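Local coordinates for RagB/SusD family nutrient uptake outer membrane protein (Bacteroides thetaiotaomicron, PDB 7KV2), which probably binds beta-glucans at the bacterial cell surface as a SusD-family outer-membrane protein that serves nutrient uptake, at residues M107-W112 with P497-E502; K113-G118 with Y155-K160; W59-F64 with G296-T301. All coordinates share one frame; numbering follows the deposited sequence.

Overall arrangement
Contacts 1 and 2 share helix 110-130. Contact 1 holds its first turn against the C-terminal segment 497-502, and contact 2 packs the next turns on helix 137-162; their centres lie about 11 Å apart. Contact 3 pins loop 59-64 to the segment leading into helix 299-303, with its centre about 18 Å from that of contact 1 and 16 Å from that of contact 2. Trp-59 and Phe-64 of this loop pack on helix 110-130, so all three contacts touch. Along the chain contact 2 is nested inside the loops closed by the other two, which cross each other. Contacts 1 and 3 thus each join the N-terminal family region (24-229) to the C-terminal one (271-515).

Contact 1 of 3, residues M107-W112 with P497-E502; sequences MIYGLW and PIPQKE. With EDO (1,2-ethanediol), chain D.
Met-107 leans on Pro-497 where two helix starts of the SusD fold meet, with Tyr-109 at the N-cap position of helix 110-130 and Pro-499 at that of the last helix, 500-505. The methionine chain is bent at its second and third torsions, and its CE ends 3.5 Å from Pro-497 O. The backbone joins in through a bound 1,2-ethanediol, probably from the crystallisation liquor: Met-107 N gives a hydrogen bond to its O1 (3.1 Å), and Lys-501 N gives a nearly straight one to its O2 (3.0 Å). The side chain of Ile-108 packs on helix 92-98, but its carbonyl O lies 3.7 Å from Pro-499 CG, buried without a hydrogen-bond partner in the model. Tyr-109 has CG anti to the backbone N (chi1 -162°), and its ring crosses Pro-499. Pro-499 CB stands over the centre of one face, 4.0 Å from the centroid and 12° off the normal, a CH-pi contact. At the ring edge, the hydroxyl OH donates a very short hydrogen bond of 2.5 Å to Glu-502 OE2, with ring and carboxylate planes 66° apart. Trp-112 CH2 touches Ile-498 CG2, while Pro-499 CD and Glu-502 CG lie above one face of the indole, both offset toward the rim, Glu-502 CG 3.4 Å above the plane.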
loop_
_atom_site.group_PDB
_atom_site.type_symbol
_atom_site.label_atom_id
_atom_site.label_comp_id
_atom_site.label_asym_id
_atom_site.label_seq_id
_atom_site.Cartn_x
_atom_site.Cartn_y
_atom_site.Cartn_z
ATOM N N MET A 107 -8.714 -4.721 17.875
ATOM C CA MET A 107 -8.476 -4.819 16.417
ATOM C C MET A 107 -8.280 -3.416 15.847
ATOM O O MET A 107 -8.614 -2.444 16.525
ATOM C CB MET A 107 -9.617 -5.536 15.703
ATOM C CG MET A 107 -9.195 -6.885 15.138
ATOM S SD MET A 107 -7.942 -6.626 13.787
ATOM C CE MET A 107 -9.003 -5.908 12.546
ATOM N N ILE A 108 -7.644 -3.314 14.678
ATOM C CA ILE A 108 -7.540 -2.010 13.996
ATOM C C ILE A 108 -8.948 -1.656 13.511
ATOM O O ILE A 108 -9.738 -2.578 13.170
ATOM C CB ILE A 108 -6.457 -2.022 12.898
ATOM C CG1 ILE A 108 -6.646 -3.117 11.859
ATOM C CG2 ILE A 108 -5.117 -2.111 13.582
ATOM C CD1 ILE A 108 -6.082 -2.766 10.494
ATOM N N TYR A 109 -9.252 -0.378 13.544
ATOM C CA TYR A 109 -10.598 0.157 13.201
ATOM C C TYR A 109 -10.478 1.405 12.304
ATOM O O TYR A 109 -11.409 1.672 11.526
ATOM C CB TYR A 109 -11.324 0.379 14.533
ATOM C CG TYR A 109 -12.827 0.517 14.483
ATOM C CD1 TYR A 109 -13.548 0.322 13.318
ATOM C CD2 TYR A 109 -13.520 0.843 15.640
ATOM C CE1 TYR A 109 -14.927 0.481 13.297
ATOM C CE2 TYR A 109 -14.899 0.984 15.633
ATOM C CZ TYR A 109 -15.598 0.813 14.458
ATOM O OH TYR A 109 -16.966 0.932 14.424
ATOM N N GLY A 110 -9.355 2.126 12.355
ATOM C CA GLY A 110 -9.146 3.343 11.535
ATOM C C GLY A 110 -9.327 3.062 10.051
ATOM O O GLY A 110 -10.026 3.825 9.339
ATOM N N LEU A 111 -8.751 1.973 9.571
ATOM C CA LEU A 111 -8.703 1.682 8.125
ATOM C C LEU A 111 -10.125 1.398 7.649
ATOM O O LEU A 111 -10.494 1.798 6.570
ATOM C CB LEU A 111 -7.768 0.484 7.879
ATOM C CG LEU A 111 -7.705 -0.022 6.438
ATOM C CD1 LEU A 111 -7.165 1.052 5.512
ATOM C CD2 LEU A 111 -6.838 -1.270 6.334
ATOM N N TRP A 112 -10.888 0.664 8.452
ATOM C CA TRP A 112 -12.317 0.378 8.173
ATOM C C TRP A 112 -13.066 1.711 7.984
ATOM O O TRP A 112 -13.734 1.876 6.986
ATOM C CB TRP A 112 -12.843 -0.461 9.342
ATOM C CG TRP A 112 -14.311 -0.757 9.257
ATOM C CD1 TRP A 112 -15.356 0.117 9.425
ATOM C CD2 TRP A 112 -14.887 -2.035 8.977
ATOM N NE1 TRP A 112 -16.550 -0.544 9.245
ATOM C CE2 TRP A 112 -16.297 -1.858 8.962
ATOM C CE3 TRP A 112 -14.366 -3.308 8.723
ATOM C CZ2 TRP A 112 -17.166 -2.924 8.736
ATOM C CZ3 TRP A 112 -15.229 -4.353 8.476
ATOM C CH2 TRP A 112 -16.615 -4.156 8.495
ATOM N N PRO A 497 -10.899 -10.583 12.172
ATOM C CA PRO A 497 -12.137 -10.335 12.907
ATOM C C PRO A 497 -12.633 -8.921 12.593
ATOM O O PRO A 497 -11.823 -7.971 12.697
ATOM C CB PRO A 497 -11.754 -10.383 14.389
ATOM C CG PRO A 497 -10.460 -11.155 14.409
ATOM C CD PRO A 497 -9.784 -10.854 13.078
ATOM N N ILE A 498 -13.932 -8.800 12.267
ATOM C CA ILE A 498 -14.644 -7.481 12.187
ATOM C C ILE A 498 -14.619 -6.812 13.557
ATOM O O ILE A 498 -14.850 -7.481 14.559
ATOM C CB ILE A 498 -16.055 -7.694 11.616
ATOM C CG1 ILE A 498 -15.959 -8.300 10.218
ATOM C CG2 ILE A 498 -16.855 -6.395 11.636
ATOM C CD1 ILE A 498 -17.264 -8.849 9.664
ATOM N N PRO A 499 -14.318 -5.491 13.684
ATOM C CA PRO A 499 -14.332 -4.819 14.977
ATOM C C PRO A 499 -15.642 -5.072 15.764
ATOM O O PRO A 499 -16.714 -5.069 15.140
ATOM C CB PRO A 499 -14.175 -3.332 14.615
ATOM C CG PRO A 499 -13.349 -3.371 13.330
ATOM C CD PRO A 499 -13.852 -4.590 12.608
ATOM N N GLN A 500 -15.516 -5.274 17.079
ATOM C CA GLN A 500 -16.671 -5.594 17.982
ATOM C C GLN A 500 -17.690 -4.452 17.911
ATOM O O GLN A 500 -18.913 -4.756 17.860
ATOM C CB GLN A 500 -16.231 -5.832 19.428
ATOM C CG GLN A 500 -17.335 -6.456 20.318
ATOM C CD GLN A 500 -17.867 -7.760 19.764
ATOM O OE1 GLN A 500 -17.123 -8.696 19.448
ATOM N NE2 GLN A 500 -19.177 -7.820 19.594
ATOM N N LYS A 501 -17.235 -3.199 17.884
ATOM C CA LYS A 501 -18.145 -2.029 17.771
ATOM C C LYS A 501 -19.008 -2.136 16.509
ATOM O O LYS A 501 -20.187 -1.755 16.605
ATOM C CB LYS A 501 -17.388 -0.712 17.881
ATOM C CG LYS A 501 -16.992 -0.399 19.311
ATOM C CD LYS A 501 -15.926 0.644 19.458
ATOM C CE LYS A 501 -15.360 0.716 20.862
ATOM N NZ LYS A 501 -14.166 1.591 20.885
ATOM N N GLU A 502 -18.496 -2.652 15.388
ATOM C CA GLU A 502 -19.316 -2.827 14.158
ATOM C C GLU A 502 -20.302 -3.980 14.340
ATOM O O GLU A 502 -21.402 -3.843 13.832
ATOM C CB GLU A 502 -18.504 -3.085 12.895
ATOM C CG GLU A 502 -17.765 -1.860 12.392
ATOM C CD GLU A 502 -18.633 -0.688 11.967
ATOM O OE1 GLU A 502 -19.556 -0.891 11.174
ATOM O OE2 GLU A 502 -18.365 0.423 12.435
HETATM C C1 EDO D . -11.987 -2.452 17.781
HETATM O O1 EDO D . -11.409 -3.422 18.571
HETATM C C2 EDO D . -13.218 -1.922 18.410
HETATM O O2 EDO D . -14.286 -2.835 18.294
#

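Contact 2 of 3, residues K113-G118 with Y155-K160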
loop_
_atom_site.group_PDB
_atom_site.type_symbol
_atom_site.label_atom_id
_atom_site.label_comp_id
_atom_site.label_asym_id
_atom_site.label_seq_id
_atom_site.Cartn_x
_atom_site.Cartn_y
_atom_site.Cartn_z
ATOM N N LYS A 113 -12.902 2.644 8.903
ATOM C CA LYS A 113 -13.616 3.940 8.911
ATOM C C LYS A 113 -13.148 4.772 7.716
ATOM O O LYS A 113 -13.990 5.393 7.076
ATOM C CB LYS A 113 -13.388 4.692 10.215
ATOM C CG LYS A 113 -14.055 4.064 11.434
ATOM C CD LYS A 113 -13.671 4.745 12.727
ATOM C CE LYS A 113 -14.197 4.034 13.969
ATOM N NZ LYS A 113 -13.681 4.654 15.218
ATOM N N CYS A 114 -11.857 4.706 7.358
ATOM C CA CYS A 114 -11.353 5.421 6.160
ATOM C C CYS A 114 -11.958 4.837 4.890
ATOM O O CYS A 114 -12.342 5.629 3.991
ATOM C CB CYS A 114 -9.826 5.402 6.092
ATOM S SG CYS A 114 -9.016 6.226 7.466
ATOM N N ALA A 115 -12.039 3.512 4.762
ATOM C CA ALA A 115 -12.543 2.842 3.556
ATOM C C ALA A 115 -13.994 3.257 3.338
ATOM O O ALA A 115 -14.368 3.652 2.190
ATOM C CB ALA A 115 -12.435 1.359 3.714
ATOM N N TYR A 116 -14.795 3.222 4.404
ATOM C CA TYR A 116 -16.253 3.504 4.260
ATOM C C TYR A 116 -16.471 5.006 4.100
ATOM O O TYR A 116 -17.466 5.344 3.419
ATOM C CB TYR A 116 -17.063 2.843 5.380
ATOM C CG TYR A 116 -17.261 1.383 5.086
ATOM C CD1 TYR A 116 -18.078 0.956 4.053
ATOM C CD2 TYR A 116 -16.581 0.412 5.796
ATOM C CE1 TYR A 116 -18.227 -0.386 3.744
ATOM C CE2 TYR A 116 -16.736 -0.936 5.517
ATOM C CZ TYR A 116 -17.597 -1.344 4.516
ATOM O OH TYR A 116 -17.701 -2.668 4.199
ATOM N N SER A 117 -15.601 5.878 4.630
ATOM C CA SER A 117 -15.667 7.345 4.355
ATOM C C SER A 117 -15.440 7.569 2.867
ATOM O O SER A 117 -16.228 8.324 2.239
ATOM C CB SER A 117 -14.704 8.162 5.173
ATOM O OG SER A 117 -14.918 7.892 6.550
ATOM N N GLY A 118 -14.430 6.910 2.300
ATOM C CA GLY A 118 -14.183 6.941 0.851
ATOM C C GLY A 118 -15.428 6.518 0.062
ATOM O O GLY A 118 -15.878 7.295 -0.808
ATOM N N TYR A 155 -13.209 -0.268 -1.409
ATOM C CA TYR A 155 -13.786 -1.608 -1.110
ATOM C C TYR A 155 -12.678 -2.669 -1.085
ATOM O O TYR A 155 -12.751 -3.574 -0.287
ATOM C CB TYR A 155 -14.870 -2.016 -2.112
ATOM C CG TYR A 155 -16.226 -1.508 -1.703
ATOM C CD1 TYR A 155 -16.759 -1.894 -0.493
ATOM C CD2 TYR A 155 -16.981 -0.672 -2.505
ATOM C CE1 TYR A 155 -17.993 -1.442 -0.055
ATOM C CE2 TYR A 155 -18.228 -0.222 -2.084
ATOM C CZ TYR A 155 -18.730 -0.592 -0.853
ATOM O OH TYR A 155 -19.955 -0.163 -0.402
ATOM N N ASN A 156 -11.629 -2.495 -1.886
ATOM C CA ASN A 156 -10.490 -3.419 -1.931
ATOM C C ASN A 156 -9.799 -3.414 -0.562
ATOM O O ASN A 156 -9.363 -4.486 -0.117
ATOM C CB ASN A 156 -9.555 -3.043 -3.091
ATOM C CG ASN A 156 -8.432 -4.028 -3.211
ATOM O OD1 ASN A 156 -8.682 -5.238 -3.314
ATOM N ND2 ASN A 156 -7.197 -3.510 -3.191
ATOM N N TRP A 157 -9.725 -2.273 0.124
ATOM C CA TRP A 157 -9.069 -2.228 1.451
ATOM C C TRP A 157 -9.869 -3.174 2.384
ATOM O O TRP A 157 -9.286 -3.992 3.087
ATOM C CB TRP A 157 -9.082 -0.808 1.999
ATOM C CG TRP A 157 -8.071 0.157 1.431
ATOM C CD1 TRP A 157 -7.014 -0.105 0.617
ATOM C CD2 TRP A 157 -8.010 1.560 1.733
ATOM N NE1 TRP A 157 -6.305 1.045 0.382
ATOM C CE2 TRP A 157 -6.877 2.077 1.064
ATOM C CE3 TRP A 157 -8.783 2.424 2.512
ATOM C CZ2 TRP A 157 -6.534 3.422 1.112
ATOM C CZ3 TRP A 157 -8.403 3.755 2.612
ATOM C CH2 TRP A 157 -7.276 4.238 1.927
ATOM N N VAL A 158 -11.194 -3.041 2.423
ATOM C CA VAL A 158 -11.997 -3.879 3.365
ATOM C C VAL A 158 -12.179 -5.295 2.833
ATOM O O VAL A 158 -12.221 -6.202 3.672
ATOM C CB VAL A 158 -13.317 -3.210 3.790
ATOM C CG1 VAL A 158 -13.080 -2.148 4.849
ATOM C CG2 VAL A 158 -14.088 -2.634 2.620
ATOM N N TRP A 159 -12.247 -5.489 1.529
ATOM C CA TRP A 159 -12.346 -6.827 0.894
ATOM C C TRP A 159 -11.126 -7.664 1.295
ATOM O O TRP A 159 -11.273 -8.835 1.770
ATOM C CB TRP A 159 -12.498 -6.691 -0.610
ATOM C CG TRP A 159 -12.551 -7.968 -1.392
ATOM C CD1 TRP A 159 -13.509 -8.946 -1.308
ATOM C CD2 TRP A 159 -11.622 -8.403 -2.399
ATOM N NE1 TRP A 159 -13.238 -9.949 -2.193
ATOM C CE2 TRP A 159 -12.067 -9.661 -2.858
ATOM C CE3 TRP A 159 -10.437 -7.879 -2.931
ATOM C CZ2 TRP A 159 -11.396 -10.363 -3.849
ATOM C CZ3 TRP A 159 -9.767 -8.570 -3.914
ATOM C CH2 TRP A 159 -10.255 -9.794 -4.390
ATOM N N LYS A 160 -9.928 -7.096 1.125
ATOM C CA LYS A 160 -8.695 -7.846 1.431
ATOM C C LYS A 160 -8.605 -8.120 2.928
ATOM O O LYS A 160 -8.274 -9.255 3.259
ATOM C CB LYS A 160 -7.439 -7.123 0.896
ATOM C CG LYS A 160 -7.250 -7.364 -0.587
ATOM C CD LYS A 160 -5.856 -7.062 -1.060
ATOM C CE LYS A 160 -5.572 -7.732 -2.375
ATOM N NZ LYS A 160 -4.171 -7.485 -2.771
#
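Ala-115 faces Trp-157 and Val-158 at the crossing of two consecutive helices, 110-130 and 137-162, which form a helical hairpin in the N-terminal of the two TPR-clan family regions. The short segments run roughly antiparallel, with a signed crossing angle of -142° and axes 8.8 Å apart at closest approach. No hydrogen bond crosses between them; the contact is made largely by apolar side-chain atoms. Trp-157 has CG anti to the carbonyl carbon and beside the backbone N (chi1 -78°), and the benzo part of its indole reaches the other helix: CE3 lies 3.9 Å from Ala-115 CA, and CZ3 meets Cys-114 CB at 4.1 Å. Val-158 sends its two branches to different places. CG1, likewise anti to the carbonyl carbon (chi1 -78°), sits 3.7 Å from Ala-115 CB and also touches Tyr-116 CE2; CG2 approaches the phenol end of Tyr-116, 3.9 Å from its OH. The Ala-115 methyl and the Tyr-116 ring thus meet CG1 from directions roughly a right angle apart. Tyr-116 and Tyr-155 cross at about a right angle, touching CE1 to CE1 at 3.9 Å. Their hydroxyls are engaged elsewhere, Tyr-116 OH with Pro-166 O and Tyr-155 OH with Phe-168 O, so both phenol ends are tied to the loop after helix 137-162. Within helix 110-130, Lys-113 O accepts from Ser-117 N and, on the opposite face of its plane, from Ser-117 OG at 2.7 Å. Beyond the pair, Trp-159 packs on helices 183-200 and 217-231, Lys-160 forms a salt bridge with Glu-226 of helix 217-231, and Trp-59 lies on Cys-114 and Ser-117 from the neighbouring loop.

Contact 3 of 3, residues W59-F64 with G296-T301; sequences WPDWAF and GTALPT
Thr-297 and Asp-61 meet through their polar ends where loop 59-64, which begins with a type I beta turn from Trp-59 to Trp-62, abuts the lead-in to helix 299-303. Just ahead of the threonine, Gly-296 O accepts a hydrogen bond from Arg-286 NH1. Thr-297 OG1 donates to Asp-61 OD2 at 2.8 Å, approaching from above the carboxylate, 51° out of its plane. The same OG1 accepts a nearly straight 3.0 Å bond from Leu-299 N, a capping bond at the approach to the helix. Next, Ala-298 N donates to Asp-61 OD2 at 2.9 Å with an N-H...O angle of 160°, meeting the oxygen almost in line with its C-O bond. The alanine methyl adds an apolar touch, its CB lying 4.3 Å from Trp-62 CB. Asp-61 has CG between its backbone N and carbonyl carbon (chi1 63°), and the twist of the carboxylate about CB-CG turns OD2 to the two donors. Leu-299 itself contributes little across the contact and packs on helix 70-75. Arg-286 NH1 also forms a salt bridge with OD2. With an arginine, a hydroxyl and a peptide N-H on one buried oxygen, Asp-61 is probably ionised, its charge offset by Arg-286.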
loop_
_atom_site.group_PDB
_atom_site.type_symbol
_atom_site.label_atom_id
_atom_site.label_comp_id
_atom_site.label_asym_id
_atom_site.label_seq_id
_atom_site.Cartn_x
_atom_site.Cartn_y
_atom_site.Cartn_z
ATOM N N TRP A 59 -5.751 9.211 4.481
ATOM C CA TRP A 59 -6.129 9.210 5.920
ATOM C C TRP A 59 -5.507 8.102 6.772
ATOM O O TRP A 59 -5.186 8.401 7.917
ATOM C CB TRP A 59 -7.664 9.114 6.030
ATOM C CG TRP A 59 -8.367 10.375 5.637
ATOM C CD1 TRP A 59 -7.825 11.523 5.139
ATOM C CD2 TRP A 59 -9.799 10.592 5.679
ATOM N NE1 TRP A 59 -8.815 12.436 4.873
ATOM C CE2 TRP A 59 -10.036 11.892 5.186
ATOM C CE3 TRP A 59 -10.886 9.812 6.082
ATOM C CZ2 TRP A 59 -11.321 12.436 5.101
ATOM C CZ3 TRP A 59 -12.153 10.354 6.018
ATOM C CH2 TRP A 59 -12.362 11.648 5.538
ATOM N N PRO A 60 -5.494 6.806 6.355
ATOM C CA PRO A 60 -5.380 5.699 7.300
ATOM C C PRO A 60 -4.097 5.626 8.126
ATOM O O PRO A 60 -4.123 5.098 9.244
ATOM C CB PRO A 60 -5.521 4.398 6.484
ATOM C CG PRO A 60 -5.551 4.797 5.060
ATOM C CD PRO A 60 -5.730 6.303 5.004
ATOM N N ASP A 61 -3.026 6.259 7.652
ATOM C CA ASP A 61 -1.767 6.336 8.428
ATOM C C ASP A 61 -1.979 7.124 9.745
ATOM O O ASP A 61 -1.233 6.878 10.733
ATOM C CB ASP A 61 -0.653 6.915 7.549
ATOM C CG ASP A 61 -0.911 8.341 7.094
ATOM O OD1 ASP A 61 -2.015 8.622 6.541
ATOM O OD2 ASP A 61 0.033 9.149 7.226
ATOM N N TRP A 62 -2.976 8.012 9.811
ATOM C CA TRP A 62 -3.337 8.710 11.072
ATOM C C TRP A 62 -4.746 9.288 10.940
ATOM O O TRP A 62 -4.917 10.368 10.323
ATOM C CB TRP A 62 -2.302 9.767 11.445
ATOM C CG TRP A 62 -2.678 10.665 12.582
ATOM C CD1 TRP A 62 -2.779 12.023 12.523
ATOM C CD2 TRP A 62 -3.080 10.293 13.913
ATOM N NE1 TRP A 62 -3.180 12.528 13.725
ATOM C CE2 TRP A 62 -3.345 11.495 14.608
ATOM C CE3 TRP A 62 -3.219 9.075 14.593
ATOM C CZ2 TRP A 62 -3.780 11.514 15.933
ATOM C CZ3 TRP A 62 -3.642 9.086 15.902
ATOM C CH2 TRP A 62 -3.940 10.293 16.553
ATOM N N ALA A 63 -5.735 8.575 11.491
ATOM C CA ALA A 63 -7.150 8.962 11.374
ATOM C C ALA A 63 -7.967 8.226 12.445
ATOM O O ALA A 63 -7.625 7.061 12.792
ATOM C CB ALA A 63 -7.645 8.638 9.979
ATOM N N PHE A 64 -9.029 8.870 12.939
ATOM C CA PHE A 64 -9.970 8.202 13.885
ATOM C C PHE A 64 -9.180 7.683 15.082
ATOM O O PHE A 64 -9.461 6.556 15.521
ATOM C CB PHE A 64 -10.727 7.080 13.165
ATOM C CG PHE A 64 -11.506 7.560 11.965
ATOM C CD1 PHE A 64 -12.657 8.335 12.130
ATOM C CD2 PHE A 64 -11.079 7.280 10.670
ATOM C CE1 PHE A 64 -13.339 8.841 11.030
ATOM C CE2 PHE A 64 -11.788 7.752 9.572
ATOM C CZ PHE A 64 -12.920 8.530 9.751
ATOM N N GLY A 296 1.069 16.071 5.285
ATOM C CA GLY A 296 2.050 14.980 5.204
ATOM C C GLY A 296 1.554 13.658 5.752
ATOM O O GLY A 296 0.364 13.509 6.043
ATOM N N THR A 297 2.458 12.684 5.788
ATOM C CA THR A 297 2.199 11.321 6.280
ATOM C C THR A 297 2.904 11.144 7.607
ATOM O O THR A 297 3.966 11.712 7.824
ATOM C CB THR A 297 2.623 10.250 5.256
ATOM O OG1 THR A 297 2.447 8.981 5.839
ATOM C CG2 THR A 297 4.058 10.344 4.807
ATOM N N ALA A 298 2.341 10.310 8.455
ATOM C CA ALA A 298 2.960 9.893 9.718
ATOM C C ALA A 298 3.937 8.746 9.480
ATOM O O ALA A 298 4.663 8.412 10.427
ATOM C CB ALA A 298 1.863 9.429 10.665
ATOM N N LEU A 299 3.916 8.108 8.299
ATOM C CA LEU A 299 4.591 6.774 8.129
ATOM C C LEU A 299 6.053 6.846 8.572
ATOM O O LEU A 299 6.490 5.989 9.349
ATOM C CB LEU A 299 4.382 6.222 6.719
ATOM C CG LEU A 299 5.145 4.947 6.386
ATOM C CD1 LEU A 299 4.738 3.797 7.283
ATOM C CD2 LEU A 299 5.000 4.524 4.942
ATOM N N PRO A 300 6.868 7.822 8.107
ATOM C CA PRO A 300 8.285 7.876 8.490
ATOM C C PRO A 300 8.477 8.007 10.003
ATOM O O PRO A 300 9.407 7.444 10.505
ATOM C CB PRO A 300 8.838 9.054 7.687
ATOM C CG PRO A 300 7.919 9.132 6.499
ATOM C CD PRO A 300 6.559 8.831 7.087
ATOM N N THR A 301 7.611 8.728 10.703
ATOM C CA THR A 301 7.713 8.846 12.181
ATOM C C THR A 301 7.518 7.440 12.768
ATOM O O THR A 301 8.251 7.050 13.703
ATOM C CB THR A 301 6.711 9.856 12.752
ATOM O OG1 THR A 301 7.052 11.179 12.287
ATOM C CG2 THR A 301 6.736 9.826 14.268
#